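Long-range contact in SusD superfamily protein (PDB 3L22), which probably binds sugars or glycans at the bacterial outer membrane, as other members of the SusD family do: residues A348-S359 and I381-F389. Sequence-based numbering, arbitrary orientation.
Sequences AKSLLKQVRGRS and IYNEKRLEF. With EDO (1,2-ethanediol), chain B.
L352 meets I381, and R356 meets E384, where two helix segments run in broadly the same direction, their axes 10.8 Å apart at the closest and inclined by 35°. The N-terminal end of both segments is apolar: the CB of A348 lies 4.2 Å from CD1 of I381, and L352 sends one methyl to each of two partners, CD2 toward CG1 of I381 and CD1 onto the aliphatic part of E384, 3.6 Å from its CB. Further along, charge takes over. R356 stretches out straight from CG to NE, crossing the E384 side chain at about a right angle, and NH1 gives a nearly straight salt bridge of 2.9 Å to the syn lone pair of E384 OE1 (162° at the hydrogen). That oxygen lies in the guanidinium plane, yet the carboxylate plane stands at 88° to it, a one-pronged grip. D365 takes NE of R356. Bends at chi2 and chi3 turn R358 toward E388, and NH2 bonds E388 OE2 at 2.8 Å, on the syn side but out of the carboxylate plane. A water donates to V355 O and to E388 OE1, 2.6 Å away, and accepts from R358 NE and S359 OG, tying both helices together. R298 NH1 links E384 OE2 to E388 OE1, while R326 holds E388 OE2, which would favour ionised glutamates. These are neighbouring helices in the C-terminal helical part of the SusD fold, a TPR-clan family. V355 rests on L331 of helix 327-339, L387 packs against helix 297-302, which carries R298, and R326 ends strand 322-326.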
loop_
_atom_site.group_PDB
_atom_site.type_symbol
_atom_site.label_atom_id
_atom_site.label_comp_id
_atom_site.label_asym_id
_atom_site.label_seq_id
_atom_site.Cartn_x
_atom_site.Cartn_y
_atom_site.Cartn_z
ATOM N N ALA A 348 7.190 -20.886 -8.434
ATOM C CA ALA A 348 6.009 -19.999 -8.474
ATOM C C ALA A 348 4.760 -20.783 -8.087
ATOM O O ALA A 348 3.927 -20.299 -7.301
ATOM C CB ALA A 348 5.826 -19.355 -9.896
ATOM N N LYS A 349 4.650 -21.980 -8.648
ATOM C CA LYS A 349 3.515 -22.861 -8.374
ATOM C C LYS A 349 3.463 -23.273 -6.906
ATOM O O LYS A 349 2.379 -23.294 -6.308
ATOM C CB LYS A 349 3.548 -24.122 -9.237
ATOM C CG LYS A 349 3.333 -23.950 -10.750
ATOM C CD LYS A 349 3.753 -25.267 -11.448
ATOM C CE LYS A 349 3.307 -25.259 -12.805
ATOM N NZ LYS A 349 3.763 -26.387 -13.686
ATOM N N SER A 350 4.606 -23.591 -6.316
ATOM C CA SER A 350 4.614 -24.006 -4.905
ATOM C C SER A 350 4.225 -22.831 -3.995
ATOM O O SER A 350 3.472 -23.012 -3.033
ATOM C CB SER A 350 5.952 -24.627 -4.499
ATOM O OG SER A 350 6.910 -23.632 -4.219
ATOM N N LEU A 351 4.683 -21.621 -4.334
ATOM C CA LEU A 351 4.328 -20.412 -3.587
ATOM C C LEU A 351 2.816 -20.114 -3.704
ATOM O O LEU A 351 2.151 -19.868 -2.684
ATOM C CB LEU A 351 5.176 -19.219 -4.063
ATOM C CG LEU A 351 6.682 -19.264 -3.755
ATOM C CD1 LEU A 351 7.507 -18.255 -4.586
ATOM C CD2 LEU A 351 6.975 -19.105 -2.252
ATOM N N LEU A 352 2.280 -20.146 -4.936
ATOM C CA LEU A 352 0.828 -19.971 -5.185
ATOM C C LEU A 352 0.027 -20.981 -4.376
ATOM O O LEU A 352 -0.944 -20.612 -3.709
ATOM C CB LEU A 352 0.462 -20.091 -6.677
ATOM C CG LEU A 352 -1.010 -19.954 -7.085
ATOM C CD1 LEU A 352 -1.598 -18.618 -6.526
ATOM C CD2 LEU A 352 -1.206 -20.050 -8.603
ATOM N N LYS A 353 0.453 -22.241 -4.378
ATOM C CA LYS A 353 -0.281 -23.269 -3.656
ATOM C C LYS A 353 -0.339 -22.991 -2.145
ATOM O O LYS A 353 -1.373 -23.247 -1.504
ATOM C CB LYS A 353 0.278 -24.657 -3.944
ATOM C CG LYS A 353 -0.070 -25.161 -5.333
ATOM C CD LYS A 353 0.764 -26.347 -5.763
ATOM C CE LYS A 353 0.249 -27.662 -5.160
ATOM N NZ LYS A 353 0.643 -28.904 -5.923
ATOM N N GLN A 354 0.726 -22.452 -1.559
ATOM C CA GLN A 354 0.672 -22.147 -0.137
ATOM C C GLN A 354 -0.451 -21.185 0.192
ATOM O O GLN A 354 -1.203 -21.401 1.148
ATOM C CB GLN A 354 1.956 -21.502 0.392
ATOM C CG GLN A 354 3.121 -22.390 0.506
ATOM C CD GLN A 354 4.300 -21.686 1.174
ATOM O OE1 GLN A 354 4.201 -21.214 2.320
ATOM N NE2 GLN A 354 5.413 -21.614 0.459
ATOM N N VAL A 355 -0.557 -20.120 -0.590
ATOM C CA VAL A 355 -1.546 -19.093 -0.292
ATOM C C VAL A 355 -2.952 -19.597 -0.609
ATOM O O VAL A 355 -3.834 -19.498 0.249
ATOM C CB VAL A 355 -1.247 -17.779 -1.005
ATOM C CG1 VAL A 355 -2.388 -16.748 -0.780
ATOM C CG2 VAL A 355 0.135 -17.221 -0.520
ATOM N N ARG A 356 -3.153 -20.155 -1.804
ATOM C CA ARG A 356 -4.497 -20.593 -2.182
ATOM C C ARG A 356 -4.974 -21.727 -1.278
ATOM O O ARG A 356 -6.131 -21.749 -0.867
ATOM C CB ARG A 356 -4.549 -21.019 -3.652
ATOM C CG ARG A 356 -5.941 -21.441 -4.161
ATOM C CD ARG A 356 -5.974 -21.675 -5.671
ATOM N NE ARG A 356 -7.307 -22.079 -6.129
ATOM C CZ ARG A 356 -8.315 -21.246 -6.399
ATOM N NH1 ARG A 356 -8.177 -19.935 -6.320
ATOM N NH2 ARG A 356 -9.486 -21.731 -6.783
ATOM N N GLY A 357 -4.090 -22.680 -0.994
ATOM C CA GLY A 357 -4.399 -23.805 -0.101
ATOM C C GLY A 357 -4.782 -23.430 1.315
ATOM O O GLY A 357 -5.467 -24.185 1.995
ATOM N N ARG A 358 -4.334 -22.268 1.781
ATOM C CA ARG A 358 -4.787 -21.778 3.074
ATOM C C ARG A 358 -6.309 -21.548 3.100
ATOM O O ARG A 358 -6.957 -21.812 4.135
ATOM C CB ARG A 358 -3.967 -20.586 3.535
ATOM C CG ARG A 358 -4.291 -20.099 4.965
ATOM C CD ARG A 358 -5.252 -18.950 5.008
ATOM N NE ARG A 358 -4.772 -17.720 4.386
ATOM C CZ ARG A 358 -4.122 -16.729 5.002
ATOM N NH1 ARG A 358 -3.791 -16.811 6.290
ATOM N NH2 ARG A 358 -3.785 -15.633 4.318
ATOM N N SER A 359 -6.875 -21.111 1.964
ATOM C CA SER A 359 -8.289 -20.762 1.889
ATOM C C SER A 359 -9.190 -21.737 1.104
ATOM O O SER A 359 -10.408 -21.740 1.311
ATOM C CB SER A 359 -8.418 -19.355 1.297
ATOM O OG SER A 359 -7.857 -18.377 2.168
ATOM N N ILE A 381 -1.773 -16.260 -10.571
ATOM C CA ILE A 381 -1.123 -15.491 -9.502
ATOM C C ILE A 381 -1.781 -14.112 -9.356
ATOM O O ILE A 381 -2.118 -13.708 -8.228
ATOM C CB ILE A 381 0.405 -15.352 -9.740
ATOM C CG1 ILE A 381 1.081 -16.738 -9.652
ATOM C CG2 ILE A 381 1.019 -14.322 -8.722
ATOM C CD1 ILE A 381 2.481 -16.832 -10.293
ATOM N N TYR A 382 -2.025 -13.424 -10.485
ATOM C CA TYR A 382 -2.701 -12.123 -10.430
ATOM C C TYR A 382 -4.092 -12.202 -9.794
ATOM O O TYR A 382 -4.434 -11.364 -8.968
ATOM C CB TYR A 382 -2.834 -11.481 -11.805
ATOM C CG TYR A 382 -1.544 -11.294 -12.586
ATOM C CD1 TYR A 382 -0.313 -11.184 -11.959
ATOM C CD2 TYR A 382 -1.566 -11.236 -13.977
ATOM C CE1 TYR A 382 0.881 -11.033 -12.709
ATOM C CE2 TYR A 382 -0.360 -11.052 -14.741
ATOM C CZ TYR A 382 0.834 -10.974 -14.079
ATOM O OH TYR A 382 1.997 -10.823 -14.787
ATOM N N ASN A 383 -4.861 -13.236 -10.175
ATOM C CA ASN A 383 -6.193 -13.429 -9.634
ATOM C C ASN A 383 -6.181 -13.779 -8.143
ATOM O O ASN A 383 -6.989 -13.264 -7.399
ATOM C CB ASN A 383 -6.952 -14.509 -10.403
ATOM C CG ASN A 383 -7.455 -14.024 -11.745
ATOM O OD1 ASN A 383 -7.693 -12.829 -11.940
ATOM N ND2 ASN A 383 -7.617 -14.950 -12.678
ATOM N N GLU A 384 -5.258 -14.630 -7.720
ATOM C CA GLU A 384 -5.130 -14.943 -6.298
ATOM C C GLU A 384 -4.831 -13.693 -5.459
ATOM O O GLU A 384 -5.398 -13.490 -4.385
ATOM C CB GLU A 384 -4.060 -16.016 -6.067
ATOM C CG GLU A 384 -4.245 -16.802 -4.749
ATOM C CD GLU A 384 -5.464 -17.733 -4.753
ATOM O OE1 GLU A 384 -5.821 -18.313 -5.817
ATOM O OE2 GLU A 384 -6.031 -17.931 -3.664
ATOM N N LYS A 385 -3.951 -12.852 -5.977
ATOM C CA LYS A 385 -3.582 -11.592 -5.340
ATOM C C LYS A 385 -4.816 -10.657 -5.266
ATOM O O LYS A 385 -5.050 -10.020 -4.257
ATOM C CB LYS A 385 -2.439 -10.958 -6.138
ATOM C CG LYS A 385 -1.844 -9.677 -5.556
ATOM C CD LYS A 385 -0.721 -9.956 -4.600
ATOM C CE LYS A 385 -0.019 -8.664 -4.121
ATOM N NZ LYS A 385 0.723 -8.047 -5.243
ATOM N N ARG A 386 -5.641 -10.644 -6.313
ATOM C CA ARG A 386 -6.859 -9.835 -6.332
ATOM C C ARG A 386 -7.848 -10.248 -5.230
ATOM O O ARG A 386 -8.429 -9.381 -4.531
ATOM C CB ARG A 386 -7.514 -9.914 -7.720
ATOM C CG ARG A 386 -6.746 -9.166 -8.791
ATOM C CD ARG A 386 -7.321 -9.399 -10.179
ATOM N NE ARG A 386 -8.608 -8.731 -10.329
ATOM C CZ ARG A 386 -9.328 -8.710 -11.444
ATOM N NH1 ARG A 386 -8.921 -9.351 -12.545
ATOM N NH2 ARG A 386 -10.487 -8.072 -11.457
ATOM N N LEU A 387 -8.007 -11.551 -5.046
ATOM C CA LEU A 387 -8.923 -12.078 -4.024
ATOM C C LEU A 387 -8.321 -11.967 -2.622
ATOM O O LEU A 387 -8.964 -11.473 -1.704
ATOM C CB LEU A 387 -9.338 -13.529 -4.336
ATOM C CG LEU A 387 -10.248 -14.247 -3.323
ATOM C CD1 LEU A 387 -11.565 -13.471 -3.137
ATOM C CD2 LEU A 387 -10.537 -15.694 -3.729
ATOM N N GLU A 388 -7.087 -12.392 -2.464
ATOM C CA GLU A 388 -6.434 -12.261 -1.167
ATOM C C GLU A 388 -6.417 -10.811 -0.653
ATOM O O GLU A 388 -6.612 -10.631 0.537
ATOM C CB GLU A 388 -5.020 -12.824 -1.217
ATOM C CG GLU A 388 -4.315 -13.021 0.143
ATOM C CD GLU A 388 -4.856 -14.173 0.982
ATOM O OE1 GLU A 388 -5.328 -15.206 0.428
ATOM O OE2 GLU A 388 -4.796 -14.033 2.222
ATOM N N PHE A 389 -6.185 -9.814 -1.530
ATOM C CA PHE A 389 -5.979 -8.430 -1.128
ATOM C C PHE A 389 -7.083 -7.455 -1.508
ATOM O O PHE A 389 -6.905 -6.230 -1.478
ATOM C CB PHE A 389 -4.566 -7.982 -1.553
ATOM C CG PHE A 389 -3.539 -8.718 -0.809
ATOM C CD1 PHE A 389 -3.322 -8.424 0.532
ATOM C CD2 PHE A 389 -2.895 -9.806 -1.367
ATOM C CE1 PHE A 389 -2.408 -9.166 1.271
ATOM C CE2 PHE A 389 -2.006 -10.544 -0.631
ATOM C CZ PHE A 389 -1.785 -10.233 0.692
HETATM C C1 EDO B . 2.655 -5.541 -4.596
HETATM O O1 EDO B . 1.910 -6.327 -3.690
HETATM C C2 EDO B . 2.058 -4.141 -4.813
HETATM O O2 EDO B . 2.874 -3.579 -5.889
HETATM O O HOH W 1 -5.378 -17.598 1.549
#